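Local structure of PbSGBP-B lipoprotein (Prevotella bryantii B14, 6D2Y) at residues S279-A284 against S423-L428; H243-Q248 against N275-F280; Q331-S336 against T361-Q366. The protein probably binds polysaccharide at the cell surface, as a magnesium-containing lipoprotein of the surface glycan-binding family encoded in a polysaccharide utilization locus. All blocks are in the same frame, centred on the assembly; numbering follows the deposited sequence.

How the interactions relate
All three contacts lie in the C-terminal beta-sandwich domain and reach one antiparallel sheet, in the order 279-282, 423-428, 330-335, 372-374. Interaction 1 pairs the first two strands. Interaction 2 meets it at Ser279 and Phe280, and His243 ND1 reaches Glu281 OE2 at 2.7 Å. On the other edge of strand 423-428, Asn425 N lies 2.8 Å from Ile333 O, which ties interaction 1 to interaction 3. The centres of interactions 2 and 3 both stand about 9 Å from that of interaction 1 and about 17 Å from each other. The bound magnesium ion is about 12 Å from the Phe280 side chain, while interaction 3 lies away from the metal site.

Interaction 1: S279-A284 against S423-L428; sequences SFEYWA and SLNIFL
Strands 279-282 and 423-428 run antiparallel, their axes 4.6 Å apart at closest approach, and Phe280 with Ile426 and Tyr282 with Leu424 form hydrogen-bonded pairs that alternate with the non-hydrogen-bonded pairs Ser279-Phe427 and Glu281-Asn425. Each hydrogen-bonded pair exchanges two backbone bonds; Tyr282 N meets Leu424 O at 2.9 Å. The pairing is prolonged beyond the strand end by a side chain: Ser423 OG accepts from Ala284 N at 3.0 Å in a nearly straight bond.

On the face carrying Ser279, Glu281, Asn425 and Phe427, the indole of Trp283 leans back over the neighbouring strand. Its chi1 (-53°) sets CG anti to the carbonyl carbon, and chi2 (-22°) turns the ring so that NE1 reaches Asn425 OD1 at 2.9 Å, on a lone pair of the amide oxygen and close to the indole plane. Ring and amide are nearly coplanar, and the same oxygen rests against CB of Glu281 at 3.5 Å. The two strands begin one four-stranded sheet of the beta sandwich; strand 330-335 pairs with the far edge of 423-428. Further along, Ser279 CB sits over one face of the Phe427 ring in a CH-pi contact, 4.0 Å from the centroid and displaced toward the rim, while Ser279 OG donates to Glu281 OE2 at 2.8 Å. That carboxylate also takes bonds from His243 ND1 and the backbone N of Trp242, consistent with a negative charge held in place by several donors.

On the reverse face, the side chains of Phe280, Ile426, Tyr282 and Leu424 enter the sandwich interior. There Ile426 CG1 touches the edge of the Phe280 ring at CD1, 4.2 Å away. Met259 and Ile261 of strand 258-261 cover Phe280 and Ile426, and Leu299 packs on Tyr282 and Leu424, whereas Tyr282 OH bonds to Pro297 O.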
loop_
_atom_site.group_PDB
_atom_site.type_symbol
_atom_site.label_atom_id
_atom_site.label_comp_id
_atom_site.label_asym_id
_atom_site.label_seq_id
_atom_site.Cartn_x
_atom_site.Cartn_y
_atom_site.Cartn_z
ATOM N N SER A 279 8.043 2.536 23.799
ATOM C CA SER A 279 8.596 3.671 23.070
ATOM C C SER A 279 9.951 3.289 22.492
ATOM O O SER A 279 10.866 2.925 23.237
ATOM C CB SER A 279 8.732 4.897 23.979
ATOM O OG SER A 279 9.393 5.955 23.304
ATOM N N PHE A 280 10.073 3.362 21.171
ATOM C CA PHE A 280 11.364 3.297 20.499
ATOM C C PHE A 280 11.741 4.705 20.062
ATOM O O PHE A 280 10.921 5.414 19.470
ATOM C CB PHE A 280 11.329 2.358 19.293
ATOM C CG PHE A 280 12.534 2.477 18.403
ATOM C CD1 PHE A 280 12.464 3.181 17.212
ATOM C CD2 PHE A 280 13.737 1.891 18.762
ATOM C CE1 PHE A 280 13.575 3.300 16.391
ATOM C CE2 PHE A 280 14.853 2.004 17.945
ATOM C CZ PHE A 280 14.770 2.710 16.758
ATOM N N GLU A 281 12.972 5.111 20.361
ATOM C CA GLU A 281 13.415 6.477 20.113
ATOM C C GLU A 281 14.771 6.462 19.426
ATOM O O GLU A 281 15.747 5.953 19.986
ATOM C CB GLU A 281 13.483 7.274 21.421
ATOM C CG GLU A 281 12.203 7.234 22.251
ATOM C CD GLU A 281 12.461 7.296 23.749
ATOM O OE1 GLU A 281 13.641 7.364 24.154
ATOM O OE2 GLU A 281 11.478 7.284 24.522
ATOM N N TYR A 282 14.830 7.018 18.218
ATOM C CA TYR A 282 16.094 7.322 17.553
ATOM C C TYR A 282 16.196 8.834 17.403
ATOM O O TYR A 282 15.497 9.432 16.578
ATOM C CB TYR A 282 16.215 6.642 16.190
ATOM C CG TYR A 282 17.499 7.026 15.481
ATOM C CD1 TYR A 282 18.684 6.349 15.736
ATOM C CD2 TYR A 282 17.535 8.087 14.582
ATOM C CE1 TYR A 282 19.862 6.705 15.108
ATOM C CE2 TYR A 282 18.710 8.451 13.951
ATOM C CZ TYR A 282 19.870 7.755 14.217
ATOM O OH TYR A 282 21.042 8.109 13.588
ATOM N N TRP A 283 17.074 9.446 18.187
ATOM C CA TRP A 283 17.320 10.881 18.124
ATOM C C TRP A 283 18.687 11.106 17.491
ATOM O O TRP A 283 19.683 10.529 17.938
ATOM C CB TRP A 283 17.241 11.510 19.516
ATOM C CG TRP A 283 15.958 11.193 20.240
ATOM C CD1 TRP A 283 14.772 10.806 19.679
ATOM C CD2 TRP A 283 15.734 11.239 21.655
ATOM N NE1 TRP A 283 13.828 10.607 20.658
ATOM C CE2 TRP A 283 14.392 10.867 21.878
ATOM C CE3 TRP A 283 16.537 11.559 22.754
ATOM C CZ2 TRP A 283 13.838 10.805 23.156
ATOM C CZ3 TRP A 283 15.985 11.497 24.020
ATOM C CH2 TRP A 283 14.649 11.123 24.211
ATOM N N ALA A 284 18.724 11.921 16.439
ATOM C CA ALA A 284 19.977 12.197 15.750
ATOM C C ALA A 284 20.926 12.974 16.655
ATOM O O ALA A 284 20.502 13.799 17.469
ATOM C CB ALA A 284 19.717 12.984 14.466
ATOM N N SER A 423 14.875 12.648 13.156
ATOM C CA SER A 423 14.702 11.701 14.246
ATOM C C SER A 423 13.355 11.004 14.108
ATOM O O SER A 423 12.445 11.491 13.431
ATOM C CB SER A 423 14.805 12.390 15.610
ATOM O OG SER A 423 16.053 13.038 15.760
ATOM N N LEU A 424 13.234 9.852 14.766
ATOM C CA LEU A 424 12.035 9.034 14.661
ATOM C C LEU A 424 11.668 8.466 16.022
ATOM O O LEU A 424 12.522 7.907 16.717
ATOM C CB LEU A 424 12.230 7.889 13.661
ATOM C CG LEU A 424 11.027 6.958 13.519
ATOM C CD1 LEU A 424 9.893 7.669 12.796
ATOM C CD2 LEU A 424 11.413 5.670 12.805
ATOM N N ASN A 425 10.397 8.608 16.390
ATOM C CA ASN A 425 9.836 7.992 17.582
ATOM C C ASN A 425 8.703 7.058 17.181
ATOM O O ASN A 425 7.891 7.391 16.312
ATOM C CB ASN A 425 9.308 9.044 18.562
ATOM C CG ASN A 425 10.348 9.474 19.571
ATOM O OD1 ASN A 425 11.548 9.357 19.330
ATOM N ND2 ASN A 425 9.891 9.977 20.713
ATOM N N ILE A 426 8.663 5.885 17.806
ATOM C CA ILE A 426 7.547 4.952 17.682
ATOM C C ILE A 426 7.029 4.709 19.091
ATOM O O ILE A 426 7.723 4.104 19.918
ATOM C CB ILE A 426 7.954 3.639 17.002
ATOM C CG1 ILE A 426 8.648 3.922 15.666
ATOM C CG2 ILE A 426 6.738 2.742 16.814
ATOM C CD1 ILE A 426 8.607 2.772 14.689
ATOM N N PHE A 427 5.816 5.181 19.367
ATOM C CA PHE A 427 5.255 5.175 20.713
ATOM C C PHE A 427 3.835 4.634 20.660
ATOM O O PHE A 427 2.973 5.204 19.982
ATOM C CB PHE A 427 5.277 6.585 21.314
ATOM C CG PHE A 427 5.177 6.613 22.816
ATOM C CD1 PHE A 427 5.115 5.440 23.548
ATOM C CD2 PHE A 427 5.141 7.820 23.494
ATOM C CE1 PHE A 427 5.020 5.470 24.927
ATOM C CE2 PHE A 427 5.046 7.856 24.873
ATOM C CZ PHE A 427 4.985 6.680 25.590
ATOM N N LEU A 428 3.597 3.538 21.376
ATOM C CA LEU A 428 2.259 2.976 21.543
ATOM C C LEU A 428 1.584 3.711 22.691
ATOM O O LEU A 428 1.837 3.418 23.861
ATOM C CB LEU A 428 2.337 1.481 21.830
ATOM C CG LEU A 428 2.324 0.458 20.697
ATOM C CD1 LEU A 428 3.253 0.851 19.562
ATOM C CD2 LEU A 428 2.724 -0.888 21.270
#

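Interaction 2: H243-Q248 against N275-F280; sequences HDRIIQ and NDEFSF
Arg245 is folded over the turn at Asp276-Glu277 by bends at chi2 (-89°) and chi3 (71°), which carry CD and then NE round toward the backbone of 276-279, while His243, with CG anti to its carbonyl carbon, lays its imidazole against Asp276. The guanidinium is held chiefly through NH1. It donates to Ser279 O at 2.8 Å, with the acceptor in the guanidinium plane though the donor is tilted from the carbonyl plane, and makes a weak, strongly bent bond to Asp276 O. Glu277 O lies over the centre of one guanidinium face, 3.2 Å from CZ, where no N-H points at it, an approach probably favoured by the positive charge. The carboxylate of Glu277 adds a long salt bridge, its OE1 well out of the guanidinium plane and 3.8 Å from NH2, so that charge alone acts there.

These carbonyls belong to the bend leading into strand 279-282, where an Asx turn, with Asn275 OD1 accepting from Glu277 N, overlaps the short 3-10 segment 276-277. Arg245 thus joins the segment that runs into strand 246-248, which belongs to one sheet of the beta sandwich, to the entry of an edge strand of another. Its aliphatic part packs too: Arg245 CG lies 4.0 Å from Phe280 CB, near the plane of the phenyl ring and at its edge, and Met259 of strand 258-261 touches Arg245 as well.

In the second pair, Asp276 CB stands over the centre of the imidazole, 3.5 Å from the ring centroid, in a CH-pi contact. The carboxylate continues over the same ring with its plane 19° from the imidazole plane. Although Asp276 OD1 comes within 3.2 Å of His243 NE2, the angle is too poor for a hydrogen bond. The polar ends are engaged by other residues: His243 ND1 bonds to Glu281 OE2, and Asp276 OD2 accepts from Trp274 NE1.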
loop_
_atom_site.group_PDB
_atom_site.type_symbol
_atom_site.label_atom_id
_atom_site.label_comp_id
_atom_site.label_asym_id
_atom_site.label_seq_id
_atom_site.Cartn_x
_atom_site.Cartn_y
_atom_site.Cartn_z
ATOM N N HIS A 243 14.840 5.668 26.335
ATOM C CA HIS A 243 14.291 4.357 26.674
ATOM C C HIS A 243 14.695 3.356 25.597
ATOM O O HIS A 243 14.082 3.293 24.526
ATOM C CB HIS A 243 12.779 4.456 26.837
ATOM C CG HIS A 243 12.350 5.620 27.675
ATOM N ND1 HIS A 243 11.767 6.749 27.141
ATOM C CD2 HIS A 243 12.447 5.841 29.007
ATOM C CE1 HIS A 243 11.508 7.609 28.111
ATOM N NE2 HIS A 243 11.912 7.083 29.253
ATOM N N ASP A 244 15.726 2.568 25.894
ATOM C CA ASP A 244 16.290 1.635 24.930
ATOM C C ASP A 244 15.405 0.404 24.787
ATOM O O ASP A 244 14.911 -0.144 25.776
ATOM C CB ASP A 244 17.695 1.216 25.358
ATOM C CG ASP A 244 18.561 2.392 25.752
ATOM O OD1 ASP A 244 18.536 3.415 25.037
ATOM O OD2 ASP A 244 19.271 2.294 26.775
ATOM N N ARG A 245 15.221 -0.037 23.548
ATOM C CA ARG A 245 14.370 -1.175 23.248
ATOM C C ARG A 245 15.214 -2.391 22.894
ATOM O O ARG A 245 16.385 -2.284 22.521
ATOM C CB ARG A 245 13.404 -0.847 22.105
ATOM C CG ARG A 245 12.379 0.221 22.452
ATOM C CD ARG A 245 11.117 -0.378 23.062
ATOM N NE ARG A 245 11.335 -0.895 24.412
ATOM C CZ ARG A 245 11.355 -0.142 25.507
ATOM N NH1 ARG A 245 11.170 1.169 25.421
ATOM N NH2 ARG A 245 11.557 -0.703 26.692
ATOM N N ILE A 246 14.592 -3.563 23.028
ATOM C CA ILE A 246 15.255 -4.814 22.686
ATOM C C ILE A 246 15.585 -4.830 21.202
ATOM O O ILE A 246 14.738 -4.519 20.355
ATOM C CB ILE A 246 14.365 -6.005 23.070
ATOM C CG1 ILE A 246 14.136 -6.038 24.583
ATOM C CG2 ILE A 246 14.976 -7.307 22.582
ATOM C CD1 ILE A 246 13.304 -7.217 25.045
ATOM N N ILE A 247 16.826 -5.184 20.880
ATOM C CA ILE A 247 17.269 -5.380 19.504
ATOM C C ILE A 247 18.100 -6.657 19.500
ATOM O O ILE A 247 19.209 -6.680 20.043
ATOM C CB ILE A 247 18.087 -4.197 18.962
ATOM C CG1 ILE A 247 17.336 -2.876 19.172
ATOM C CG2 ILE A 247 18.407 -4.402 17.490
ATOM C CD1 ILE A 247 17.803 -1.743 18.276
ATOM N N GLN A 248 17.563 -7.720 18.906
ATOM C CA GLN A 248 18.198 -9.028 18.981
ATOM C C GLN A 248 17.779 -9.849 17.772
ATOM O O GLN A 248 16.938 -9.433 16.971
ATOM C CB GLN A 248 17.821 -9.754 20.274
ATOM C CG GLN A 248 16.335 -10.073 20.365
ATOM C CD GLN A 248 15.913 -10.513 21.749
ATOM O OE1 GLN A 248 16.685 -10.420 22.704
ATOM N NE2 GLN A 248 14.683 -10.994 21.867
ATOM N N ASN A 275 3.330 4.819 28.920
ATOM C CA ASN A 275 4.225 3.790 29.441
ATOM C C ASN A 275 5.408 3.714 28.483
ATOM O O ASN A 275 5.254 3.261 27.343
ATOM C CB ASN A 275 3.508 2.443 29.553
ATOM C CG ASN A 275 4.304 1.412 30.338
ATOM O OD1 ASN A 275 5.511 1.554 30.529
ATOM N ND2 ASN A 275 3.628 0.353 30.781
ATOM N N ASP A 276 6.581 4.174 28.936
ATOM C CA ASP A 276 7.775 4.198 28.093
ATOM C C ASP A 276 8.278 2.811 27.709
ATOM O O ASP A 276 9.219 2.717 26.906
ATOM C CB ASP A 276 8.910 4.969 28.781
ATOM C CG ASP A 276 8.480 6.337 29.277
ATOM O OD1 ASP A 276 8.886 6.735 30.385
ATOM O OD2 ASP A 276 7.710 7.007 28.538
ATOM N N GLU A 277 7.689 1.744 28.256
ATOM C CA GLU A 277 8.040 0.403 27.810
ATOM C C GLU A 277 7.696 0.178 26.344
ATOM O O GLU A 277 8.252 -0.733 25.723
ATOM C CB GLU A 277 7.334 -0.649 28.665
ATOM C CG GLU A 277 7.904 -0.816 30.063
ATOM C CD GLU A 277 9.180 -1.634 30.073
ATOM O OE1 GLU A 277 9.335 -2.506 29.191
ATOM O OE2 GLU A 277 10.024 -1.416 30.969
ATOM N N PHE A 278 6.793 0.979 25.780
ATOM C CA PHE A 278 6.380 0.857 24.387
ATOM C C PHE A 278 6.826 2.058 23.560
ATOM O O PHE A 278 6.086 2.559 22.713
ATOM C CB PHE A 278 4.869 0.674 24.285
ATOM C CG PHE A 278 4.286 -0.194 25.365
ATOM C CD1 PHE A 278 4.421 -1.571 25.303
ATOM C CD2 PHE A 278 3.581 0.359 26.422
ATOM C CE1 PHE A 278 3.883 -2.383 26.288
ATOM C CE2 PHE A 278 3.038 -0.445 27.408
ATOM C CZ PHE A 278 3.189 -1.819 27.341
ATOM N N SER A 279 8.043 2.536 23.799
ATOM C CA SER A 279 8.596 3.671 23.070
ATOM C C SER A 279 9.951 3.289 22.492
ATOM O O SER A 279 10.866 2.925 23.237
ATOM C CB SER A 279 8.732 4.897 23.979
ATOM O OG SER A 279 9.393 5.955 23.304
ATOM N N PHE A 280 10.073 3.362 21.171
ATOM C CA PHE A 280 11.364 3.297 20.499
ATOM C C PHE A 280 11.741 4.705 20.062
ATOM O O PHE A 280 10.921 5.414 19.470
ATOM C CB PHE A 280 11.329 2.358 19.293
ATOM C CG PHE A 280 12.534 2.477 18.403
ATOM C CD1 PHE A 280 12.464 3.181 17.212
ATOM C CD2 PHE A 280 13.737 1.891 18.762
ATOM C CE1 PHE A 280 13.575 3.300 16.391
ATOM C CE2 PHE A 280 14.853 2.004 17.945
ATOM C CZ PHE A 280 14.770 2.710 16.758
#

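Interaction 3: Q331-S336 against T361-Q366; sequences QIIFGS and TWFHAQ
The indole of Trp362 carries Phe363 CB over the centre of one face, 4.2 Å above its plane, and presents its six-membered edge to strand 330-335, where Phe334 O lies near the ring plane, 3.4 Å from CZ3. The Phe363 ring has Trp362 NE1 at its edge and His364 CD2 over one face, offset toward the rim.

Across the contact, Ile333 fits against both residues. Its CG2 meets Trp362 CZ3 obliquely at 3.5 Å and also touches Phe363 CB at 3.9 Å, the isoleucine side chain crossing each aromatic one at a slant. Gly335 brings its CA to 3.4 Å from Trp362 CZ3, and this close approach leaves no room for a CB there.

The aromatic pair belongs to the loop between strands 330-335 and 372-374, folded back against the sheet. Trp369 NE1 bonds to Phe334 O, Arg371 links Gln331 OE1 to Phe363 O, and Trp362 also touches Asn425 on the adjoining strand 423-428. On the other face of the sheet, Ile332 and Phe334 pack on Leu313 of strand 311-318.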
loop_
_atom_site.group_PDB
_atom_site.type_symbol
_atom_site.label_atom_id
_atom_site.label_comp_id
_atom_site.label_asym_id
_atom_site.label_seq_id
_atom_site.Cartn_x
_atom_site.Cartn_y
_atom_site.Cartn_z
ATOM N N GLN A 331 1.810 5.630 17.500
ATOM C CA GLN A 331 2.128 6.942 16.955
ATOM C C GLN A 331 3.559 6.912 16.432
ATOM O O GLN A 331 4.499 6.668 17.196
ATOM C CB GLN A 331 1.942 8.036 18.007
ATOM C CG GLN A 331 0.588 7.958 18.702
ATOM C CD GLN A 331 0.146 9.272 19.318
ATOM O OE1 GLN A 331 0.645 10.340 18.963
ATOM N NE2 GLN A 331 -0.812 9.199 20.237
ATOM N N ILE A 332 3.715 7.125 15.132
ATOM C CA ILE A 332 5.020 7.162 14.484
ATOM C C ILE A 332 5.325 8.622 14.181
ATOM O O ILE A 332 4.704 9.223 13.297
ATOM C CB ILE A 332 5.041 6.295 13.218
ATOM C CG1 ILE A 332 4.539 4.885 13.539
ATOM C CG2 ILE A 332 6.437 6.244 12.624
ATOM C CD1 ILE A 332 4.161 4.074 12.320
ATOM N N ILE A 333 6.271 9.204 14.915
ATOM C CA ILE A 333 6.517 10.643 14.885
ATOM C C ILE A 333 7.913 10.901 14.334
ATOM O O ILE A 333 8.911 10.470 14.925
ATOM C CB ILE A 333 6.368 11.282 16.276
ATOM C CG1 ILE A 333 5.167 10.701 17.027
ATOM C CG2 ILE A 333 6.231 12.789 16.156
ATOM C CD1 ILE A 333 5.552 9.742 18.135
ATOM N N PHE A 334 7.981 11.616 13.214
ATOM C CA PHE A 334 9.232 12.153 12.702
ATOM C C PHE A 334 9.466 13.537 13.290
ATOM O O PHE A 334 8.522 14.277 13.577
ATOM C CB PHE A 334 9.214 12.233 11.174
ATOM C CG PHE A 334 9.550 10.936 10.492
ATOM C CD1 PHE A 334 10.861 10.496 10.424
ATOM C CD2 PHE A 334 8.559 10.167 9.900
ATOM C CE1 PHE A 334 11.179 9.311 9.792
ATOM C CE2 PHE A 334 8.871 8.980 9.265
ATOM C CZ PHE A 334 10.182 8.550 9.212
ATOM N N GLY A 335 10.732 13.883 13.466
ATOM C CA GLY A 335 11.074 15.147 14.096
ATOM C C GLY A 335 12.338 15.740 13.524
ATOM O O GLY A 335 13.237 15.022 13.073
ATOM N N SER A 336 12.400 17.063 13.544
ATOM C CA SER A 336 13.558 17.840 13.143
ATOM C C SER A 336 14.505 18.014 14.321
ATOM O O SER A 336 14.121 17.810 15.477
ATOM C CB SER A 336 13.112 19.206 12.619
ATOM O OG SER A 336 12.580 20.005 13.661
ATOM N N THR A 361 8.629 15.927 25.252
ATOM C CA THR A 361 7.499 16.827 25.073
ATOM C C THR A 361 7.280 17.222 23.620
ATOM O O THR A 361 6.224 17.777 23.298
ATOM C CB THR A 361 7.694 18.101 25.908
ATOM O OG1 THR A 361 8.829 18.826 25.419
ATOM C CG2 THR A 361 7.919 17.755 27.372
ATOM N N TRP A 362 8.243 16.943 22.739
ATOM C CA TRP A 362 8.182 17.471 21.381
ATOM C C TRP A 362 7.072 16.828 20.560
ATOM O O TRP A 362 6.548 17.458 19.635
ATOM C CB TRP A 362 9.531 17.286 20.688
ATOM C CG TRP A 362 9.867 15.860 20.402
ATOM C CD1 TRP A 362 10.396 14.950 21.272
ATOM C CD2 TRP A 362 9.693 15.173 19.158
ATOM N NE1 TRP A 362 10.564 13.739 20.644
ATOM C CE2 TRP A 362 10.139 13.849 19.346
ATOM C CE3 TRP A 362 9.204 15.547 17.904
ATOM C CZ2 TRP A 362 10.112 12.901 18.327
ATOM C CZ3 TRP A 362 9.175 14.602 16.894
ATOM C CH2 TRP A 362 9.628 13.296 17.111
ATOM N N PHE A 363 6.697 15.588 20.872
ATOM C CA PHE A 363 5.631 14.918 20.140
ATOM C C PHE A 363 4.259 15.118 20.770
ATOM O O PHE A 363 3.272 14.591 20.246
ATOM C CB PHE A 363 5.933 13.418 19.997
ATOM C CG PHE A 363 6.133 12.700 21.302
ATOM C CD1 PHE A 363 5.058 12.154 21.982
ATOM C CD2 PHE A 363 7.401 12.553 21.839
ATOM C CE1 PHE A 363 5.240 11.489 23.180
ATOM C CE2 PHE A 363 7.589 11.888 23.036
ATOM C CZ PHE A 363 6.508 11.355 23.706
ATOM N N HIS A 364 4.165 15.870 21.865
ATOM C CA HIS A 364 2.875 16.221 22.454
ATOM C C HIS A 364 2.923 17.646 23.001
ATOM O O HIS A 364 2.551 17.921 24.142
ATOM C CB HIS A 364 2.458 15.206 23.521
ATOM C CG HIS A 364 3.303 15.229 24.758
ATOM N ND1 HIS A 364 2.906 15.859 25.917
ATOM C CD2 HIS A 364 4.512 14.681 25.023
ATOM C CE1 HIS A 364 3.838 15.709 26.840
ATOM N NE2 HIS A 364 4.823 14.996 26.324
ATOM N N ALA A 365 3.362 18.581 22.161
ATOM C CA ALA A 365 3.534 19.974 22.548
ATOM C C ALA A 365 2.331 20.843 22.199
ATOM O O ALA A 365 2.411 22.069 22.333
ATOM C CB ALA A 365 4.795 20.547 21.900
ATOM N N GLN A 366 1.225 20.238 21.757
ATOM C CA GLN A 366 0.011 20.973 21.386
ATOM C C GLN A 366 0.303 22.041 20.334
ATOM O O GLN A 366 -0.209 23.160 20.393
ATOM C CB GLN A 366 -0.659 21.594 22.616
ATOM C CG GLN A 366 -1.908 20.866 23.078
ATOM C CD GLN A 366 -2.573 21.534 24.265
ATOM O OE1 GLN A 366 -3.783 21.758 24.269
ATOM N NE2 GLN A 366 -1.783 21.855 25.283
#